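Putative cathepsin d (Ixodes ricinus, PDB 5N7N) probably cleaves proteins as an aspartic-type endopeptidase of the peptidase A1 family, and is captured here as its zymogen. Local coordinates at residues K10-Q15 with N34-V39; G42-G47 with A62-P67; D52-F57 with P142-L147; S68-T73 with Y82-S87; S253-P258 with S322-L327. All blocks are in the same frame, centred on the assembly; numbering follows the deposited sequence.

Contact 1: residues K10-Q15 with N34-V39; sequences KSVRKQ and NLLDVV. Unlike the reference sequence in segment 34-39: Val39 (reference Glu).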
# COMPACT_ATOMS: atom_id res chain seq x y z
N LYS A 10 -8.54 8.25 -7.08
CA LYS A 10 -8.75 9.02 -5.87
C LYS A 10 -9.38 8.11 -4.81
O LYS A 10 -10.42 7.49 -5.04
CB LYS A 10 -9.66 10.21 -6.19
CG LYS A 10 -9.90 11.17 -5.04
CD LYS A 10 -10.93 12.24 -5.38
CE LYS A 10 -10.44 13.17 -6.48
NZ LYS A 10 -11.28 14.39 -6.61
N SER A 11 -8.74 8.03 -3.64
CA SER A 11 -9.18 7.12 -2.58
C SER A 11 -10.57 7.47 -2.07
O SER A 11 -11.03 8.61 -2.23
CB SER A 11 -8.20 7.18 -1.41
OG SER A 11 -8.36 8.40 -0.71
N VAL A 12 -11.23 6.51 -1.43
CA VAL A 12 -12.56 6.78 -0.86
C VAL A 12 -12.44 7.74 0.32
O VAL A 12 -13.31 8.58 0.52
CB VAL A 12 -13.29 5.48 -0.48
CG1 VAL A 12 -14.65 5.78 0.17
CG2 VAL A 12 -13.49 4.60 -1.71
N ARG A 13 -11.36 7.62 1.09
CA ARG A 13 -11.09 8.58 2.17
C ARG A 13 -11.02 10.02 1.64
O ARG A 13 -11.48 10.94 2.30
CB ARG A 13 -9.79 8.21 2.91
CG ARG A 13 -9.23 9.29 3.84
CD ARG A 13 -8.40 8.71 4.98
NE ARG A 13 -9.27 8.44 6.11
CZ ARG A 13 -9.55 7.26 6.65
NH1 ARG A 13 -9.00 6.11 6.22
NH2 ARG A 13 -10.39 7.23 7.68
N LYS A 14 -10.45 10.20 0.45
CA LYS A 14 -10.35 11.52 -0.17
C LYS A 14 -11.72 12.00 -0.67
O LYS A 14 -12.14 13.11 -0.34
CB LYS A 14 -9.32 11.51 -1.31
CG LYS A 14 -8.87 12.91 -1.73
CD LYS A 14 -7.65 12.90 -2.66
CE LYS A 14 -7.09 14.30 -2.90
NZ LYS A 14 -8.12 15.29 -3.33
N GLN A 15 -12.42 11.17 -1.43
CA GLN A 15 -13.81 11.46 -1.83
C GLN A 15 -14.71 11.87 -0.65
O GLN A 15 -15.54 12.77 -0.78
CB GLN A 15 -14.44 10.27 -2.54
CG GLN A 15 -13.93 10.07 -3.96
CD GLN A 15 -14.38 8.75 -4.55
OE1 GLN A 15 -14.27 7.70 -3.92
NE2 GLN A 15 -14.90 8.79 -5.77
N ASN A 34 -6.74 -0.99 4.81
CA ASN A 34 -7.92 -0.14 4.89
C ASN A 34 -8.34 0.25 3.48
O ASN A 34 -7.63 0.96 2.77
CB ASN A 34 -7.64 1.09 5.76
CG ASN A 34 -8.92 1.79 6.20
OD1 ASN A 34 -9.83 2.00 5.40
ND2 ASN A 34 -8.97 2.18 7.47
N LEU A 35 -9.52 -0.22 3.08
CA LEU A 35 -10.04 -0.02 1.73
C LEU A 35 -10.39 1.44 1.44
O LEU A 35 -10.48 1.82 0.28
CB LEU A 35 -11.26 -0.92 1.49
CG LEU A 35 -11.06 -2.42 1.71
CD1 LEU A 35 -12.33 -3.21 1.40
CD2 LEU A 35 -9.91 -2.95 0.87
N LEU A 36 -10.58 2.25 2.47
CA LEU A 36 -10.75 3.68 2.28
C LEU A 36 -9.49 4.39 1.77
O LEU A 36 -9.60 5.47 1.20
CB LEU A 36 -11.21 4.36 3.58
CG LEU A 36 -12.49 3.83 4.22
CD1 LEU A 36 -12.79 4.55 5.52
CD2 LEU A 36 -13.66 3.96 3.26
N ASP A 37 -8.32 3.77 1.98
CA ASP A 37 -6.99 4.40 1.75
C ASP A 37 -6.25 3.89 0.52
O ASP A 37 -5.23 4.46 0.14
CB ASP A 37 -6.10 4.17 2.97
CG ASP A 37 -6.63 4.83 4.22
OD1 ASP A 37 -7.06 6.00 4.12
OD2 ASP A 37 -6.63 4.22 5.31
N VAL A 38 -6.74 2.82 -0.08
CA VAL A 38 -6.08 2.20 -1.22
C VAL A 38 -6.22 3.08 -2.45
O VAL A 38 -7.27 3.70 -2.66
CB VAL A 38 -6.60 0.77 -1.50
CG1 VAL A 38 -6.32 -0.14 -0.31
CG2 VAL A 38 -8.10 0.79 -1.85
N VAL A 39 -5.15 3.17 -3.24
CA VAL A 39 -5.06 4.13 -4.33
C VAL A 39 -4.59 3.56 -5.68
O VAL A 39 -4.83 4.21 -6.70
CB VAL A 39 -4.21 5.35 -3.86
CG1 VAL A 39 -3.70 6.21 -5.01
CG2 VAL A 39 -5.03 6.23 -2.92
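Arg13 meets Asp37 through a salt bridge in which the almost straight NH1 bond reaches OD1 over 2.9 Å. The carboxylate oxygen is approached on its syn side but 27° out of the carboxylate plane, while OD1 itself lies in the guanidinium plane, and the two flat groups are turned about 30° from each other. CG and CD of Arg13 run out nearly extended from the backbone (chi1 167°), which brings CD to 3.1 Å from Asp37 OD1; the bend at chi3 then turns NH1 to face the same oxygen. Arg13 N also donates to Leu36 O over 2.8 Å, and that oxygen touches Ser11 CB at 3.4 Å. Val12 CG1 lies against Leu36 CD2 (3.7 Å), and Ser11 CB packs on Val39 CG2 (3.6 Å). The contact thus seats the first turn of helix 12-18 on the loop leading into strand 40-46, consistent with the propeptide of an aspartic protease zymogen folding near the cleft; the side chain of Val38 is about 6 Å from that of Asp58, a predicted active-site residue. In the second shell, Ser11 N-caps the helix, its OG accepting from Lys14 N, while Arg13 NH2 forms a further salt bridge with Glu25. Asn34 OD1 accepts in its carbonyl plane from Leu36 N (3.0 Å), an Asx turn, and Asn34 ND2 is held by Tyr28 OH.

Contact 2: residues G42-G47 with A62-P67; sequences GPISIG and ANLWLP
The strand bearing Ile44 and Ile46 passes the one bearing Leu64 and Leu66 at nearly a right angle, with their axes 10.4 Å apart and an angle of 80° between their directions. At that spacing no backbone hydrogen bond joins them, and side chains from alternate residues of each strand meet between them. Ile46 and Leu66 reach toward each other tip to tip, Ile46 CG1 coming to 3.6 Å from Leu66 CD1. Ile44 and Leu64 instead slide past one another in opposite directions, and their CD1 atoms meet at 4.1 Å. Ile44 can do this because its CG1 sits between the backbone N and the carbonyl carbon (chi1 57°), from where CD1 extends far enough to graze Leu66 CD1 as well, at 4.3 Å. This is layer-to-layer packing in the N-terminal lobe of the pepsin-like fold, with Leu147 lying against both Ile44 and Leu64, and Phe53 and Val55 against Leu66. Trp65, between the two leucines in sequence, takes its ring away from this core; its NE1 bonds to Tyr101 OH, a pairing like that of the flap tyrosine with its tryptophan partner in pepsin. On the Ile46 side, Tyr82 and Cys115 add to the apolar packing.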
# COMPACT_ATOMS: atom_id res chain seq x y z
N GLY A 42 -4.50 -3.01 -10.26
CA GLY A 42 -4.00 -3.62 -11.49
C GLY A 42 -4.83 -4.86 -11.80
O GLY A 42 -5.50 -5.40 -10.91
N PRO A 43 -4.80 -5.30 -13.07
CA PRO A 43 -5.66 -6.41 -13.45
C PRO A 43 -5.00 -7.78 -13.24
O PRO A 43 -3.78 -7.93 -13.37
CB PRO A 43 -5.91 -6.16 -14.94
CG PRO A 43 -4.65 -5.47 -15.41
CD PRO A 43 -3.98 -4.84 -14.21
N ILE A 44 -5.83 -8.75 -12.88
CA ILE A 44 -5.47 -10.17 -12.83
C ILE A 44 -6.64 -10.90 -13.43
O ILE A 44 -7.68 -10.30 -13.69
CB ILE A 44 -5.31 -10.69 -11.38
CG1 ILE A 44 -6.59 -10.45 -10.55
CG2 ILE A 44 -4.13 -10.02 -10.71
CD1 ILE A 44 -6.71 -11.31 -9.31
N SER A 45 -6.51 -12.20 -13.60
CA SER A 45 -7.66 -13.01 -13.92
C SER A 45 -7.54 -14.37 -13.24
O SER A 45 -6.43 -14.84 -12.99
CB SER A 45 -7.85 -13.12 -15.44
OG SER A 45 -6.94 -14.04 -15.99
N ILE A 46 -8.69 -14.96 -12.95
CA ILE A 46 -8.78 -16.23 -12.22
C ILE A 46 -9.60 -17.22 -13.06
O ILE A 46 -10.61 -16.84 -13.65
CB ILE A 46 -9.44 -16.05 -10.84
CG1 ILE A 46 -8.73 -14.98 -9.98
CG2 ILE A 46 -9.54 -17.36 -10.09
CD1 ILE A 46 -7.35 -15.33 -9.46
N GLY A 47 -9.17 -18.46 -13.12
CA GLY A 47 -9.98 -19.51 -13.69
C GLY A 47 -9.86 -19.73 -15.17
O GLY A 47 -9.10 -19.06 -15.85
N ALA A 62 -0.82 -10.17 2.76
CA ALA A 62 -0.38 -11.37 2.04
C ALA A 62 -1.49 -12.22 1.42
O ALA A 62 -1.21 -13.26 0.83
CB ALA A 62 0.45 -12.22 2.99
N ASN A 63 -2.74 -11.79 1.53
CA ASN A 63 -3.88 -12.57 1.06
C ASN A 63 -4.34 -12.15 -0.32
O ASN A 63 -4.30 -10.96 -0.66
CB ASN A 63 -5.05 -12.42 2.02
CG ASN A 63 -4.70 -12.88 3.41
OD1 ASN A 63 -4.25 -14.02 3.58
ND2 ASN A 63 -4.91 -12.02 4.41
N LEU A 64 -4.78 -13.13 -1.11
CA LEU A 64 -5.54 -12.89 -2.33
C LEU A 64 -7.03 -13.15 -2.03
O LEU A 64 -7.38 -14.28 -1.64
CB LEU A 64 -5.06 -13.83 -3.45
CG LEU A 64 -5.87 -13.88 -4.75
CD1 LEU A 64 -5.85 -12.55 -5.48
CD2 LEU A 64 -5.34 -14.96 -5.67
N TRP A 65 -7.89 -12.14 -2.17
CA TRP A 65 -9.34 -12.36 -2.14
C TRP A 65 -10.10 -11.55 -3.19
O TRP A 65 -9.65 -10.48 -3.58
CB TRP A 65 -9.91 -12.10 -0.76
CG TRP A 65 -9.90 -10.67 -0.28
CD1 TRP A 65 -9.00 -10.13 0.58
CD2 TRP A 65 -10.84 -9.63 -0.58
NE1 TRP A 65 -9.31 -8.82 0.82
CE2 TRP A 65 -10.43 -8.49 0.12
CE3 TRP A 65 -12.00 -9.57 -1.38
CZ2 TRP A 65 -11.13 -7.28 0.05
CZ3 TRP A 65 -12.68 -8.38 -1.48
CH2 TRP A 65 -12.25 -7.24 -0.75
N LEU A 66 -11.25 -12.08 -3.60
CA LEU A 66 -12.17 -11.45 -4.54
C LEU A 66 -13.61 -11.70 -4.13
O LEU A 66 -13.89 -12.69 -3.46
CB LEU A 66 -11.99 -12.07 -5.91
CG LEU A 66 -10.62 -11.83 -6.53
CD1 LEU A 66 -10.32 -12.91 -7.54
CD2 LEU A 66 -10.53 -10.44 -7.13
N PRO A 67 -14.54 -10.82 -4.54
CA PRO A 67 -15.96 -11.09 -4.28
C PRO A 67 -16.41 -12.41 -4.89
O PRO A 67 -16.06 -12.71 -6.01
CB PRO A 67 -16.67 -9.90 -4.96
CG PRO A 67 -15.63 -8.82 -4.96
CD PRO A 67 -14.36 -9.54 -5.25

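Contact 3: residues D52-F57 with P142-L147; sequences DFQVIF and PFDGIL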
# COMPACT_ATOMS: atom_id res chain seq x y z
N ASP A 52 -12.06 -11.79 -15.09
CA ASP A 52 -11.22 -10.60 -15.00
C ASP A 52 -11.52 -9.82 -13.74
O ASP A 52 -12.67 -9.68 -13.34
CB ASP A 52 -11.46 -9.68 -16.21
CG ASP A 52 -10.91 -10.24 -17.52
OD1 ASP A 52 -10.06 -11.15 -17.50
OD2 ASP A 52 -11.33 -9.73 -18.58
N PHE A 53 -10.45 -9.30 -13.13
CA PHE A 53 -10.58 -8.51 -11.92
C PHE A 53 -9.58 -7.40 -11.89
O PHE A 53 -8.52 -7.49 -12.50
CB PHE A 53 -10.40 -9.41 -10.69
CG PHE A 53 -11.45 -10.47 -10.57
CD1 PHE A 53 -11.27 -11.70 -11.18
CD2 PHE A 53 -12.63 -10.22 -9.90
CE1 PHE A 53 -12.26 -12.67 -11.10
CE2 PHE A 53 -13.62 -11.19 -9.80
CZ PHE A 53 -13.44 -12.42 -10.41
N GLN A 54 -9.93 -6.36 -11.15
CA GLN A 54 -9.01 -5.32 -10.74
C GLN A 54 -8.74 -5.51 -9.24
O GLN A 54 -9.69 -5.62 -8.45
CB GLN A 54 -9.62 -3.94 -11.05
CG GLN A 54 -10.15 -3.77 -12.49
CD GLN A 54 -9.07 -3.74 -13.56
OE1 GLN A 54 -7.87 -3.73 -13.26
NE2 GLN A 54 -9.49 -3.71 -14.82
N VAL A 55 -7.47 -5.58 -8.86
CA VAL A 55 -7.05 -5.79 -7.47
C VAL A 55 -5.98 -4.79 -7.02
O VAL A 55 -5.19 -4.32 -7.84
CB VAL A 55 -6.51 -7.22 -7.22
CG1 VAL A 55 -7.60 -8.27 -7.39
CG2 VAL A 55 -5.30 -7.56 -8.10
N ILE A 56 -5.93 -4.52 -5.73
CA ILE A 56 -4.83 -3.74 -5.17
C ILE A 56 -3.63 -4.63 -4.94
O ILE A 56 -3.72 -5.64 -4.24
CB ILE A 56 -5.24 -3.07 -3.86
CG1 ILE A 56 -6.38 -2.11 -4.14
CG2 ILE A 56 -4.07 -2.29 -3.27
CD1 ILE A 56 -7.49 -2.28 -3.15
N PHE A 57 -2.50 -4.25 -5.53
CA PHE A 57 -1.23 -4.92 -5.29
C PHE A 57 -0.62 -4.29 -4.04
O PHE A 57 -0.18 -3.13 -4.09
CB PHE A 57 -0.33 -4.82 -6.50
CG PHE A 57 -0.81 -5.65 -7.66
CD1 PHE A 57 -1.88 -5.22 -8.43
CD2 PHE A 57 -0.20 -6.86 -7.96
CE1 PHE A 57 -2.33 -6.00 -9.48
CE2 PHE A 57 -0.66 -7.64 -9.02
CZ PHE A 57 -1.73 -7.20 -9.77
N PRO A 142 -13.15 1.28 -7.90
CA PRO A 142 -12.80 0.61 -9.16
C PRO A 142 -12.09 -0.75 -9.02
O PRO A 142 -11.87 -1.42 -10.04
CB PRO A 142 -11.87 1.61 -9.86
CG PRO A 142 -11.26 2.40 -8.74
CD PRO A 142 -12.29 2.46 -7.66
N PHE A 143 -11.73 -1.13 -7.79
CA PHE A 143 -11.09 -2.42 -7.51
C PHE A 143 -12.12 -3.40 -6.96
O PHE A 143 -13.09 -3.01 -6.33
CB PHE A 143 -9.95 -2.26 -6.49
CG PHE A 143 -10.39 -1.75 -5.15
CD1 PHE A 143 -10.83 -2.62 -4.17
CD2 PHE A 143 -10.39 -0.38 -4.88
CE1 PHE A 143 -11.26 -2.14 -2.94
CE2 PHE A 143 -10.82 0.09 -3.65
CZ PHE A 143 -11.26 -0.79 -2.68
N ASP A 144 -11.83 -4.67 -7.14
CA ASP A 144 -12.67 -5.76 -6.69
C ASP A 144 -12.19 -6.36 -5.37
O ASP A 144 -12.95 -6.51 -4.43
CB ASP A 144 -12.70 -6.83 -7.79
CG ASP A 144 -13.26 -6.28 -9.09
OD1 ASP A 144 -14.29 -5.58 -9.04
OD2 ASP A 144 -12.66 -6.51 -10.16
N GLY A 145 -10.91 -6.69 -5.31
CA GLY A 145 -10.31 -7.27 -4.11
C GLY A 145 -8.87 -6.85 -3.92
O GLY A 145 -8.46 -5.83 -4.44
N ILE A 146 -8.13 -7.64 -3.14
CA ILE A 146 -6.72 -7.40 -2.87
C ILE A 146 -5.90 -8.62 -3.22
O ILE A 146 -6.36 -9.74 -3.06
CB ILE A 146 -6.47 -7.02 -1.39
CG1 ILE A 146 -7.05 -5.65 -1.09
CG2 ILE A 146 -4.97 -6.99 -1.05
CD1 ILE A 146 -8.43 -5.72 -0.54
N LEU A 147 -4.68 -8.35 -3.72
CA LEU A 147 -3.63 -9.33 -3.89
C LEU A 147 -2.44 -8.88 -3.02
O LEU A 147 -1.77 -7.88 -3.33
CB LEU A 147 -3.24 -9.43 -5.36
CG LEU A 147 -2.26 -10.54 -5.79
CD1 LEU A 147 -2.39 -10.85 -7.28
CD2 LEU A 147 -0.81 -10.18 -5.48
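Phe143 holds CG between its backbone N and carbonyl carbon (chi1 62°), which lays the ring beneath Ile56. Ile56 CD1 consequently sits over one face of the ring, 3.6 Å from the Phe143 centroid, in a CH-pi contact. Asp144 turns its carboxylate back toward the other strand (chi1 -60°), and OD2 accepts from Gln54 N over 2.9 Å on the anti side, 31° out of the carboxylate plane. Asp144 N returns a bond to Gln54 O (2.7 Å), closing a two-way link, while OD1 takes the N-H of His80. Beyond it the backbones run parallel, with Ile56 N to Gly145 O and Leu147 N to Ile56 O. Strand 145-148 thereby lies between strands 51-58 and 64-67, the psi structure of aspartic proteases, with Asp58, a predicted active-site residue, at the end of strand 51-58; the side chain of Ile146 is about 4 Å from that of Asp58. On the face opposite Ile56, Val55 CG2 packs on Leu147 CB (3.9 Å), and Phe57 CE2 meets Leu147 CD1 at 4.0 Å. Phe57 O bonds to Thr250 OG1, one strut of the "fireman's grip" between the lobes.

Contact 4: residues S68-T73 with Y82-S87; sequences SSKCTT and YDSSKS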
# COMPACT_ATOMS: atom_id res chain seq x y z
N SER A 68 -17.13 -13.21 -4.12
CA SER A 68 -17.70 -14.45 -4.63
C SER A 68 -19.00 -14.16 -5.35
O SER A 68 -19.75 -13.26 -4.98
CB SER A 68 -18.00 -15.41 -3.49
OG SER A 68 -18.53 -16.65 -3.96
N SER A 69 -19.26 -14.96 -6.38
CA SER A 69 -20.58 -15.01 -7.01
C SER A 69 -21.68 -15.33 -6.00
O SER A 69 -22.85 -14.94 -6.17
CB SER A 69 -20.58 -16.10 -8.10
OG SER A 69 -20.27 -17.37 -7.54
N LYS A 70 -21.31 -16.07 -4.95
CA LYS A 70 -22.22 -16.44 -3.88
C LYS A 70 -22.52 -15.28 -2.92
O LYS A 70 -23.46 -15.36 -2.13
CB LYS A 70 -21.67 -17.68 -3.15
CG LYS A 70 -21.58 -18.90 -4.07
CD LYS A 70 -20.66 -19.98 -3.51
CE LYS A 70 -20.62 -21.26 -4.33
NZ LYS A 70 -20.24 -21.05 -5.74
N CYS A 71 -21.75 -14.19 -3.02
CA CYS A 71 -21.96 -13.01 -2.18
C CYS A 71 -22.95 -12.08 -2.87
O CYS A 71 -22.74 -11.68 -4.01
CB CYS A 71 -20.64 -12.27 -1.98
SG CYS A 71 -20.71 -10.74 -1.01
N THR A 72 -24.00 -11.72 -2.14
CA THR A 72 -25.03 -10.86 -2.67
C THR A 72 -25.16 -9.60 -1.86
O THR A 72 -26.16 -8.90 -1.98
CB THR A 72 -26.40 -11.59 -2.77
OG1 THR A 72 -26.91 -11.85 -1.46
CG2 THR A 72 -26.24 -12.90 -3.52
N THR A 73 -24.12 -9.27 -1.09
CA THR A 73 -24.10 -8.00 -0.36
C THR A 73 -23.91 -6.86 -1.36
O THR A 73 -23.53 -7.08 -2.50
CB THR A 73 -22.96 -7.90 0.67
OG1 THR A 73 -21.69 -7.85 -0.02
CG2 THR A 73 -23.02 -9.08 1.66
N TYR A 82 -16.13 -13.79 -8.63
CA TYR A 82 -15.64 -15.08 -9.08
C TYR A 82 -16.71 -16.14 -8.94
O TYR A 82 -17.21 -16.39 -7.83
CB TYR A 82 -14.42 -15.48 -8.25
CG TYR A 82 -13.93 -16.90 -8.48
CD1 TYR A 82 -13.36 -17.28 -9.68
CD2 TYR A 82 -13.99 -17.84 -7.46
CE1 TYR A 82 -12.88 -18.58 -9.86
CE2 TYR A 82 -13.52 -19.13 -7.63
CZ TYR A 82 -12.96 -19.50 -8.81
OH TYR A 82 -12.52 -20.78 -8.96
N ASP A 83 -17.03 -16.79 -10.05
CA ASP A 83 -17.92 -17.94 -10.06
C ASP A 83 -17.13 -19.22 -10.27
O ASP A 83 -16.65 -19.48 -11.37
CB ASP A 83 -18.97 -17.80 -11.16
CG ASP A 83 -20.11 -18.79 -10.99
OD1 ASP A 83 -19.90 -19.87 -10.37
OD2 ASP A 83 -21.21 -18.49 -11.49
N SER A 84 -17.00 -20.02 -9.23
CA SER A 84 -16.22 -21.23 -9.31
C SER A 84 -16.85 -22.27 -10.24
O SER A 84 -16.14 -23.02 -10.90
CB SER A 84 -16.04 -21.84 -7.92
OG SER A 84 -17.26 -22.37 -7.41
N SER A 85 -18.19 -22.29 -10.31
CA SER A 85 -18.90 -23.27 -11.13
C SER A 85 -18.67 -23.06 -12.62
O SER A 85 -18.98 -23.95 -13.40
CB SER A 85 -20.42 -23.28 -10.84
OG SER A 85 -21.06 -22.09 -11.30
N LYS A 86 -18.15 -21.89 -13.00
CA LYS A 86 -17.88 -21.55 -14.39
C LYS A 86 -16.42 -21.77 -14.80
O LYS A 86 -16.05 -21.46 -15.92
CB LYS A 86 -18.27 -20.09 -14.65
CG LYS A 86 -19.74 -19.77 -14.40
CD LYS A 86 -20.65 -20.32 -15.50
CE LYS A 86 -21.81 -21.19 -14.99
NZ LYS A 86 -23.06 -20.42 -14.74
N SER A 87 -15.58 -22.32 -13.91
CA SER A 87 -14.16 -22.49 -14.17
C SER A 87 -13.80 -23.95 -14.11
O SER A 87 -13.96 -24.57 -13.06
CB SER A 87 -13.33 -21.73 -13.13
OG SER A 87 -11.95 -22.10 -13.22
O HOH W 1 -18.19 -19.17 -6.62
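A single water ties Ser69 and Lys70 to Ser84: it lies 2.9 Å from Ser69 OG, accepts from Lys70 NZ, also at 2.9 Å, and accepts from Ser84 N over 3.0 Å. Lys70 reaches it with a chain that is extended until its last bond, where chi4 (56°) folds the ammonium group inward. NZ then stands 4.8 Å from Asp83 OD1, too far for a salt bridge, though the opposite charges probably still attract weakly. The direct bond across the contact is Ser69 N to Tyr82 O, 2.9 Å long and fairly straight at hydrogen, although the donor sits 50° above the carbonyl plane and so misses the lone pairs. Ser69 OG lies over one face of the Asp83 carboxylate, 3.7 Å from CG. That carboxylate is itself fixed from its own segment. Asp83 OD1 accepts from Ser85 N and, over 2.7 Å, from Ser85 OG, both arriving from the opposite face; the first of these bonds makes an Asx turn leading into the 3-10 segment 84-86. On the other side, Ser68 OG accepts from Lys70 N in an ST turn and is also bonded to Glu129, while Tyr82 points its hydroxyl away to Asp113. The lone bridge of Ser68 with Tyr82 thus closes the base of a short excursion of the N-terminal lobe, which holds helix 74-77 and the Cys71-Cys76 disulfide, the small disulfide loop also found in pepsin.

Contact 5: residues S253-P258 with S322-L327; sequences SLITGP and SGFMGL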
# COMPACT_ATOMS: atom_id res chain seq x y z
N SER A 253 -1.46 5.75 1.25
CA SER A 253 -0.84 6.97 0.76
C SER A 253 0.03 7.64 1.80
O SER A 253 1.24 7.75 1.62
CB SER A 253 -1.90 7.95 0.26
OG SER A 253 -2.52 7.42 -0.89
N LEU A 254 -0.59 8.06 2.91
CA LEU A 254 0.10 8.89 3.90
C LEU A 254 1.27 8.13 4.55
O LEU A 254 1.39 6.91 4.44
CB LEU A 254 -0.84 9.44 4.99
CG LEU A 254 -2.13 10.24 4.66
CD1 LEU A 254 -2.28 11.48 5.55
CD2 LEU A 254 -2.26 10.68 3.21
N ILE A 255 2.16 8.90 5.16
CA ILE A 255 3.16 8.33 6.03
C ILE A 255 2.59 8.42 7.42
O ILE A 255 2.05 9.43 7.86
CB ILE A 255 4.53 9.01 5.90
CG1 ILE A 255 5.20 8.57 4.59
CG2 ILE A 255 5.46 8.65 7.06
CD1 ILE A 255 6.27 9.54 4.12
N THR A 256 2.72 7.32 8.12
CA THR A 256 2.09 7.14 9.39
C THR A 256 3.22 6.80 10.37
O THR A 256 4.12 6.06 10.00
CB THR A 256 1.01 6.05 9.21
OG1 THR A 256 -0.26 6.69 8.99
CG2 THR A 256 0.92 5.20 10.36
N GLY A 257 3.17 7.33 11.58
CA GLY A 257 4.19 7.03 12.61
C GLY A 257 3.65 7.17 14.02
O GLY A 257 2.48 7.47 14.19
N PRO A 258 4.52 6.99 15.04
CA PRO A 258 4.12 7.23 16.43
C PRO A 258 3.57 8.65 16.62
O PRO A 258 4.26 9.61 16.28
CB PRO A 258 5.42 7.04 17.23
CG PRO A 258 6.37 6.36 16.32
CD PRO A 258 5.96 6.71 14.92
N SER A 322 -0.76 18.03 5.38
CA SER A 322 0.46 17.27 5.62
C SER A 322 0.22 15.79 5.33
O SER A 322 -0.75 15.20 5.80
CB SER A 322 0.94 17.43 7.07
OG SER A 322 2.13 16.68 7.27
N GLY A 323 1.13 15.20 4.56
CA GLY A 323 1.12 13.76 4.28
C GLY A 323 1.69 12.87 5.38
O GLY A 323 2.00 11.71 5.11
N PHE A 324 1.84 13.41 6.59
CA PHE A 324 2.24 12.64 7.77
C PHE A 324 1.13 12.72 8.80
O PHE A 324 0.69 13.82 9.13
CB PHE A 324 3.51 13.24 8.41
CG PHE A 324 4.66 13.41 7.46
CD1 PHE A 324 5.54 12.36 7.21
CD2 PHE A 324 4.88 14.63 6.83
CE1 PHE A 324 6.61 12.53 6.34
CE2 PHE A 324 5.95 14.80 5.97
CZ PHE A 324 6.81 13.75 5.71
N MET A 325 0.67 11.56 9.29
CA MET A 325 -0.15 11.57 10.51
C MET A 325 0.16 10.44 11.48
O MET A 325 0.76 9.42 11.14
CB MET A 325 -1.66 11.65 10.23
CG MET A 325 -2.23 10.66 9.24
SD MET A 325 -4.01 10.95 9.08
CE MET A 325 -4.62 10.12 10.55
N GLY A 326 -0.21 10.70 12.73
CA GLY A 326 0.02 9.77 13.81
C GLY A 326 -0.94 8.60 13.70
O GLY A 326 -2.12 8.79 13.37
N LEU A 327 -0.42 7.41 13.94
CA LEU A 327 -1.22 6.23 14.16
C LEU A 327 -0.53 5.38 15.19
O LEU A 327 0.53 4.80 14.91
CB LEU A 327 -1.39 5.44 12.88
CG LEU A 327 -2.12 4.10 12.95
CD1 LEU A 327 -3.47 4.26 13.65
CD2 LEU A 327 -2.30 3.56 11.55
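Ile255 and Phe324 lie side by side and point the same way from neighbouring strands, the isoleucine meeting the ring at its rim. Ile255 CG2 is near the ring plane, 3.7 Å from Phe324 CD1, while Ile255 CD1 drops out of it to approach Phe324 CE1 obliquely at the same distance. Leu303 packs against both side chains, and Tyr308 brings its ring to that of Phe324 with the planes about 50° apart. On the other face, Leu254 and Met325 cross at a slant, Leu254 CD1 touching Met325 CG at 3.8 Å; the methionine begins with CG between its backbone N and carbonyl carbon (chi1 51°) and bends again at chi3. Thr256 turns its methyl toward Leu327, CG2 coming to 3.4 Å from Leu327 CB, tighter than usual van der Waals contact; its chi1 of -97° lies well off a staggered value. Four backbone bonds hold the parallel register, from Ile255 N to Gly323 O (2.8 Å) through Met325 N to Ile255 O and Gly257 N to Met325 O, ending with Leu327 N to Gly257 O (2.9 Å). Strand 255-257 also pairs antiparallel with strand 334-336 in the C-terminal lobe, where 334-336 in turn runs parallel to 244-248, the counterpart of the psi structure in the other half of the pepsin-like fold. The side chain of Thr256 is about 8 Å from that of Asn249, a predicted active-site position whose residue is changed here. Ser322 OG lies at the edge of the Phe324 ring, in its plane, and is hydrogen-bonded to Asn266.

How the contacts relate
From the N terminus, contact 1 closes first, folding helix 12-18 back on the loop before strand 40-46. Contact 2 then opens at 42-47, and contact 3 opens at 52-57 before contact 2 closes at 62-67, so the two cross; they lie only about 6 Å apart between centres and share the N-terminal lobe. Contact 4 closes a short loop nested wholly inside the long one that contact 3 shuts at 142-147. Contact 5 follows in series, closing the stretch from 253-258 to 322-327 in the C-terminal lobe. Contact 1 touches both lobes: Val38 packs on Ile56 and Phe143 of contact 3, and Val39 on Ser253 of contact 5.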